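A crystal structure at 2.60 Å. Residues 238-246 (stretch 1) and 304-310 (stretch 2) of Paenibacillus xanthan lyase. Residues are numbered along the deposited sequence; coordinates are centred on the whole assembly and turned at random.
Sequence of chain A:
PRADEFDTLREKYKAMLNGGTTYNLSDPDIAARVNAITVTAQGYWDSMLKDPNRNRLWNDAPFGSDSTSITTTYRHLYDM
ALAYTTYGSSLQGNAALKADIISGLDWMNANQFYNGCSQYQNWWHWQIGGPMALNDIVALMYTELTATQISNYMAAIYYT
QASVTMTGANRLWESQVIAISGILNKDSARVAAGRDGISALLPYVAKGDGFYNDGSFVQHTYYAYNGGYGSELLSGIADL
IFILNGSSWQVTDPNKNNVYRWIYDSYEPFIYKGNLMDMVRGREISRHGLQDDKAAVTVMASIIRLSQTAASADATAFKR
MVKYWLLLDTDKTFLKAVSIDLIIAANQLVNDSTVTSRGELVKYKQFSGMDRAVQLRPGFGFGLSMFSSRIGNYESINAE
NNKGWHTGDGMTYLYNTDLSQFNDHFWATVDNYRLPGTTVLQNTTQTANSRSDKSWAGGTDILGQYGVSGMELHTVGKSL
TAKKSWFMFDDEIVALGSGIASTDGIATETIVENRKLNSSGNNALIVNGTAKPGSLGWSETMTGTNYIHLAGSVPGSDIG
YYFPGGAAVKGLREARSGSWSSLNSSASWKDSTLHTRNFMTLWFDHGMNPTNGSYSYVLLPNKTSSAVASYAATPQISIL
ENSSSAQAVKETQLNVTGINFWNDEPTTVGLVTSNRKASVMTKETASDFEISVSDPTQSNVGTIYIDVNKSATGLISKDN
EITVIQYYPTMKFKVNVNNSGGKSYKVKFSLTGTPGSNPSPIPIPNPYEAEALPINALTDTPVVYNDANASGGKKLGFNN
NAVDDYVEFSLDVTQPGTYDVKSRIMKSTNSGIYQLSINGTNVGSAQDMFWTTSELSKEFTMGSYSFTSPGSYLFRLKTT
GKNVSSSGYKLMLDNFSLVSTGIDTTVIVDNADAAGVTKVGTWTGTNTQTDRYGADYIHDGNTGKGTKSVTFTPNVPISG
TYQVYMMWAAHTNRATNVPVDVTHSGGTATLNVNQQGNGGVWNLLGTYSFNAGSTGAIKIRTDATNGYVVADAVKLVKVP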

ATOM      1  N   ALA A 238      -0.065  22.803  13.622  1.00 11.00           N
ATOM      2  CA  ALA A 238      -0.946  23.853  13.142  1.00 10.50           C
ATOM      3  C   ALA A 238      -1.004  25.003  14.149  1.00 19.76           C
ATOM      4  O   ALA A 238      -1.144  26.160  13.766  1.00 23.20           O
ATOM      5  CB  ALA A 238      -2.337  23.305  12.865  1.00 11.44           C
ATOM      6  N   ASP A 239      -0.885  24.688  15.438  1.00 20.53           N
ATOM      7  CA  ASP A 239      -0.938  25.734  16.450  1.00 20.32           C
ATOM      8  C   ASP A 239       0.357  26.527  16.478  1.00 18.66           C
ATOM      9  O   ASP A 239       0.328  27.753  16.528  1.00 21.25           O
ATOM     10  CB  ASP A 239      -1.280  25.180  17.838  1.00 22.19           C
ATOM     11  CG  ASP A 239      -2.780  25.066  18.067  1.00 29.94           C
ATOM     12  OD1 ASP A 239      -3.561  25.456  17.171  1.00 27.46           O
ATOM     13  OD2 ASP A 239      -3.182  24.596  19.153  1.00 42.49           O
ATOM     14  N   LEU A 240       1.489  25.832  16.429  1.00 14.97           N
ATOM     15  CA  LEU A 240       2.777  26.515  16.404  1.00 17.21           C
ATOM     16  C   LEU A 240       2.920  27.422  15.191  1.00 19.88           C
ATOM     17  O   LEU A 240       3.405  28.549  15.305  1.00 24.90           O
ATOM     18  CB  LEU A 240       3.924  25.520  16.430  1.00 17.14           C
ATOM     19  CG  LEU A 240       4.587  25.394  17.795  1.00 21.17           C
ATOM     20  CD1 LEU A 240       5.882  24.632  17.658  1.00 26.98           C
ATOM     21  CD2 LEU A 240       4.831  26.769  18.395  1.00 17.90           C
ATOM     22  N   ILE A 241       2.496  26.934  14.032  1.00 16.81           N
ATOM     23  CA  ILE A 241       2.534  27.747  12.827  1.00 20.46           C
ATOM     24  C   ILE A 241       1.694  29.007  13.010  1.00 22.76           C
ATOM     25  O   ILE A 241       2.145  30.106  12.689  1.00 22.52           O
ATOM     26  CB  ILE A 241       2.069  26.959  11.590  1.00 17.37           C
ATOM     27  CG1 ILE A 241       3.156  25.986  11.145  1.00  9.78           C
ATOM     28  CG2 ILE A 241       1.713  27.895  10.448  1.00 15.51           C
ATOM     29  CD1 ILE A 241       2.617  24.893  10.248  1.00 11.64           C
ATOM     30  N   PHE A 242       0.488  28.842  13.549  1.00 18.91           N
ATOM     31  CA  PHE A 242      -0.432  29.961  13.736  1.00 17.92           C
ATOM     32  C   PHE A 242       0.114  31.024  14.690  1.00 22.94           C
ATOM     33  O   PHE A 242       0.022  32.215  14.409  1.00 24.66           O
ATOM     34  CB  PHE A 242      -1.781  29.459  14.236  1.00 18.01           C
ATOM     35  CG  PHE A 242      -2.736  30.554  14.608  1.00 23.06           C
ATOM     36  CD1 PHE A 242      -3.539  31.144  13.650  1.00 23.52           C
ATOM     37  CD2 PHE A 242      -2.849  30.984  15.929  1.00 29.03           C
ATOM     38  CE1 PHE A 242      -4.428  32.152  13.990  1.00 24.61           C
ATOM     39  CE2 PHE A 242      -3.738  31.993  16.277  1.00 25.70           C
ATOM     40  CZ  PHE A 242      -4.527  32.577  15.304  1.00 23.20           C
ATOM     41  N   ILE A 243       0.668  30.591  15.819  1.00 18.73           N
ATOM     42  CA  ILE A 243       1.204  31.515  16.817  1.00 20.29           C
ATOM     43  C   ILE A 243       2.397  32.299  16.268  1.00 24.11           C
ATOM     44  O   ILE A 243       2.454  33.535  16.353  1.00 20.27           O
ATOM     45  CB  ILE A 243       1.623  30.760  18.109  1.00 17.64           C
ATOM     46  CG1 ILE A 243       0.417  30.053  18.723  1.00 21.01           C
ATOM     47  CG2 ILE A 243       2.249  31.701  19.135  1.00 11.09           C
ATOM     48  CD1 ILE A 243       0.779  28.977  19.719  1.00 25.98           C
ATOM     49  N   LEU A 244       3.340  31.567  15.687  1.00 21.92           N
ATOM     50  CA  LEU A 244       4.591  32.151  15.237  1.00 19.24           C
ATOM     51  C   LEU A 244       4.434  32.941  13.944  1.00 20.21           C
ATOM     52  O   LEU A 244       5.302  33.736  13.590  1.00 19.67           O
ATOM     53  CB  LEU A 244       5.627  31.051  15.050  1.00 15.48           C
ATOM     54  CG  LEU A 244       5.944  30.316  16.348  1.00 16.37           C
ATOM     55  CD1 LEU A 244       6.900  29.161  16.088  1.00 16.40           C
ATOM     56  CD2 LEU A 244       6.530  31.290  17.344  1.00 12.50           C
ATOM     57  N   ASN A 245       3.320  32.717  13.253  1.00 22.49           N
ATOM     58  CA  ASN A 245       3.105  33.251  11.912  1.00 21.12           C
ATOM     59  C   ASN A 245       3.195  34.764  11.839  1.00 22.61           C
ATOM     60  O   ASN A 245       2.515  35.465  12.575  1.00 26.77           O
ATOM     61  CB  ASN A 245       1.750  32.792  11.381  1.00 22.64           C
ATOM     62  CG  ASN A 245       1.418  33.388  10.035  1.00 24.51           C
ATOM     63  OD1 ASN A 245       0.386  34.042   9.880  1.00 24.38           O
ATOM     64  ND2 ASN A 245       2.291  33.167   9.048  1.00 24.26           N
ATOM     65  N   GLY A 246       4.039  35.261  10.943  1.00 23.74           N
ATOM     66  CA  GLY A 246       4.217  36.691  10.790  1.00 24.11           C
ATOM     67  C   GLY A 246       5.333  37.255  11.651  1.00 26.70           C
ATOM     68  O   GLY A 246       5.772  38.383  11.432  1.00 30.50           O
ATOM     69  N   ILE A 304      -9.155  24.652  10.656  1.00 17.95           N
ATOM     70  CA  ILE A 304      -9.483  26.058  10.868  1.00 17.87           C
ATOM     71  C   ILE A 304      -8.224  26.877  11.170  1.00 20.11           C
ATOM     72  O   ILE A 304      -8.027  27.959  10.614  1.00 20.86           O
ATOM     73  CB  ILE A 304     -10.486  26.212  12.012  1.00 16.00           C
ATOM     74  CG1 ILE A 304     -11.834  25.618  11.600  1.00 16.89           C
ATOM     75  CG2 ILE A 304     -10.634  27.666  12.405  1.00 15.14           C
ATOM     76  CD1 ILE A 304     -12.846  25.584  12.715  1.00 16.28           C
ATOM     77  N   ARG A 305      -7.367  26.350  12.037  1.00 17.03           N
ATOM     78  CA  ARG A 305      -6.104  27.008  12.343  1.00 17.67           C
ATOM     79  C   ARG A 305      -5.223  27.098  11.110  1.00 23.53           C
ATOM     80  O   ARG A 305      -4.565  28.114  10.884  1.00 25.77           O
ATOM     81  CB  ARG A 305      -5.359  26.274  13.458  1.00 21.05           C
ATOM     82  CG  ARG A 305      -5.974  26.436  14.837  1.00 26.06           C
ATOM     83  CD  ARG A 305      -5.620  27.776  15.437  1.00 27.42           C
ATOM     84  NE  ARG A 305      -6.321  28.025  16.698  1.00 31.29           N
ATOM     85  CZ  ARG A 305      -7.117  29.068  16.917  1.00 30.74           C
ATOM     86  NH1 ARG A 305      -7.325  29.974  15.964  1.00 29.72           N
ATOM     87  NH2 ARG A 305      -7.706  29.206  18.094  1.00 33.06           N
ATOM     88  N   LEU A 306      -5.206  26.038  10.306  1.00 22.98           N
ATOM     89  CA  LEU A 306      -4.388  26.053   9.096  1.00 20.54           C
ATOM     90  C   LEU A 306      -4.911  27.026   8.038  1.00 20.36           C
ATOM     91  O   LEU A 306      -4.125  27.619   7.303  1.00 21.77           O
ATOM     92  CB  LEU A 306      -4.201  24.652   8.527  1.00 18.96           C
ATOM     93  CG  LEU A 306      -3.239  23.802   9.359  1.00 15.58           C
ATOM     94  CD1 LEU A 306      -3.212  22.373   8.868  1.00 14.30           C
ATOM     95  CD2 LEU A 306      -1.840  24.393   9.359  1.00 12.92           C
ATOM     96  N   SER A 307      -6.226  27.216   7.979  1.00 19.64           N
ATOM     97  CA  SER A 307      -6.803  28.156   7.022  1.00 20.64           C
ATOM     98  C   SER A 307      -6.391  29.591   7.345  1.00 20.58           C
ATOM     99  O   SER A 307      -6.307  30.439   6.462  1.00 20.33           O
ATOM    100  CB  SER A 307      -8.327  28.039   7.001  1.00 19.32           C
ATOM    101  OG  SER A 307      -8.883  28.547   8.198  1.00 19.81           O
ATOM    102  N   GLN A 308      -6.120  29.858   8.616  1.00 24.18           N
ATOM    103  CA  GLN A 308      -5.702  31.189   9.032  1.00 19.43           C
ATOM    104  C   GLN A 308      -4.267  31.518   8.590  1.00 21.40           C
ATOM    105  O   GLN A 308      -3.865  32.677   8.568  1.00 19.73           O
ATOM    106  CB  GLN A 308      -5.888  31.351  10.539  1.00 22.78           C
ATOM    107  CG  GLN A 308      -7.365  31.271  10.959  1.00 34.76           C
ATOM    108  CD  GLN A 308      -7.594  31.287  12.470  1.00 29.69           C
ATOM    109  OE1 GLN A 308      -6.985  30.522  13.218  1.00 33.14           O
ATOM    110  NE2 GLN A 308      -8.492  32.155  12.919  1.00 39.41           N
ATOM    111  N   THR A 309      -3.498  30.504   8.216  1.00 19.82           N
ATOM    112  CA  THR A 309      -2.127  30.742   7.781  1.00 20.02           C
ATOM    113  C   THR A 309      -1.852  30.241   6.351  1.00 26.93           C
ATOM    114  O   THR A 309      -0.779  30.484   5.794  1.00 22.91           O
ATOM    115  CB  THR A 309      -1.126  30.078   8.732  1.00 20.81           C
ATOM    116  OG1 THR A 309      -1.274  28.655   8.653  1.00 20.83           O
ATOM    117  CG2 THR A 309      -1.369  30.535  10.154  1.00 22.22           C
ATOM    118  N   ALA A 310      -2.829  29.553   5.767  1.00 24.40           N
ATOM    119  CA  ALA A 310      -2.679  28.940   4.451  1.00 22.24           C
ATOM    120  C   ALA A 310      -2.715  29.972   3.325  1.00 25.84           C
ATOM    121  O   ALA A 310      -3.167  31.101   3.524  1.00 25.31           O
ATOM    122  CB  ALA A 310      -3.769  27.888   4.231  1.00 18.20           C
TER
HETATM  123  O   HOH W   1      -6.126  26.342  18.786  1.00 31.29           O

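The contact joins the last turns of one helix, residues 238 to 244, to the end of another that begins before Ile-304, and side chains make nearly all of it. Its centre is Arg-305, whose CA-to-CB bond points toward the first stretch. Two successive m rotamers (chi1 -72°, chi2 -78°) bend the chain, and a t at chi3 then extends it, carrying the guanidinium to where one face meets the ring of Phe-242 and its edge meets Asp-239. Phe-242 takes chi1 t (173°) with chi2 at 86°, and one face of its ring receives the guanidinium: Arg-305 CZ lies 4.7 Å from the centroid of the Phe-242 ring and only 17° off the normal, a cation-pi interaction. An arginine suits this position because its flat, delocalised cation can lie over an aromatic face while its N-H groups remain free to bond in its own plane.

Those in-plane groups are well used. Arg-305 NH1 donates to Gln-308 OE1 at 2.8 Å, a bond within one stretch that helps fix both side chains. Gln-308, m then t, thereby brings its amide oxygen to the ring as well, with OE1 3.1 Å from Phe-242 CE1. At the guanidinium edge stands Asp-239. Its CA-to-CB bond points away from the second stretch, yet with chi1 at -86° (m) the carboxylate comes nearer. The salt bridge from Asp-239 OD1 to Arg-305 NE is long, 3.8 Å, and water 1 supplements it, accepting from Arg-305 NE at 2.7 Å and donating to Asp-239 OD1 at 3.2 Å. The carboxylate also packs on the aliphatic part of the arginine, Asp-239 OD1 lying 3.5 Å from Arg-305 CG.

Elsewhere the contact is mainly apolar. Ala-238 points toward the second stretch where the backbones are close, its CA 5.7 Å from the CA of Leu-306. Its short side chain fits this narrow gap, and Ala-238 CB meets Leu-306 CG at 3.7 Å. The CA-to-CB bond of Leu-306 is sideways, but the m,t rotamer brings its end nearer.

Thr-309 places both its branches against the first helix. With chi1 p (66°), the methyl Thr-309 CG2 lies 3.7 Å from Phe-242 CA and 3.9 Å from Asn-245 OD1, while the hydroxyl Thr-309 OG1 is 3.6 Å from Ile-241 CG2. That hydroxyl is hydrogen-bonded elsewhere in the structure, so a polar atom is accommodated beside a hydrocarbon neighbour. Asn-245, the first residue to leave helical angles, still points toward the second stretch. Gly-246 follows at phi 91°, where a CB would be jammed against the preceding carbonyl oxygen.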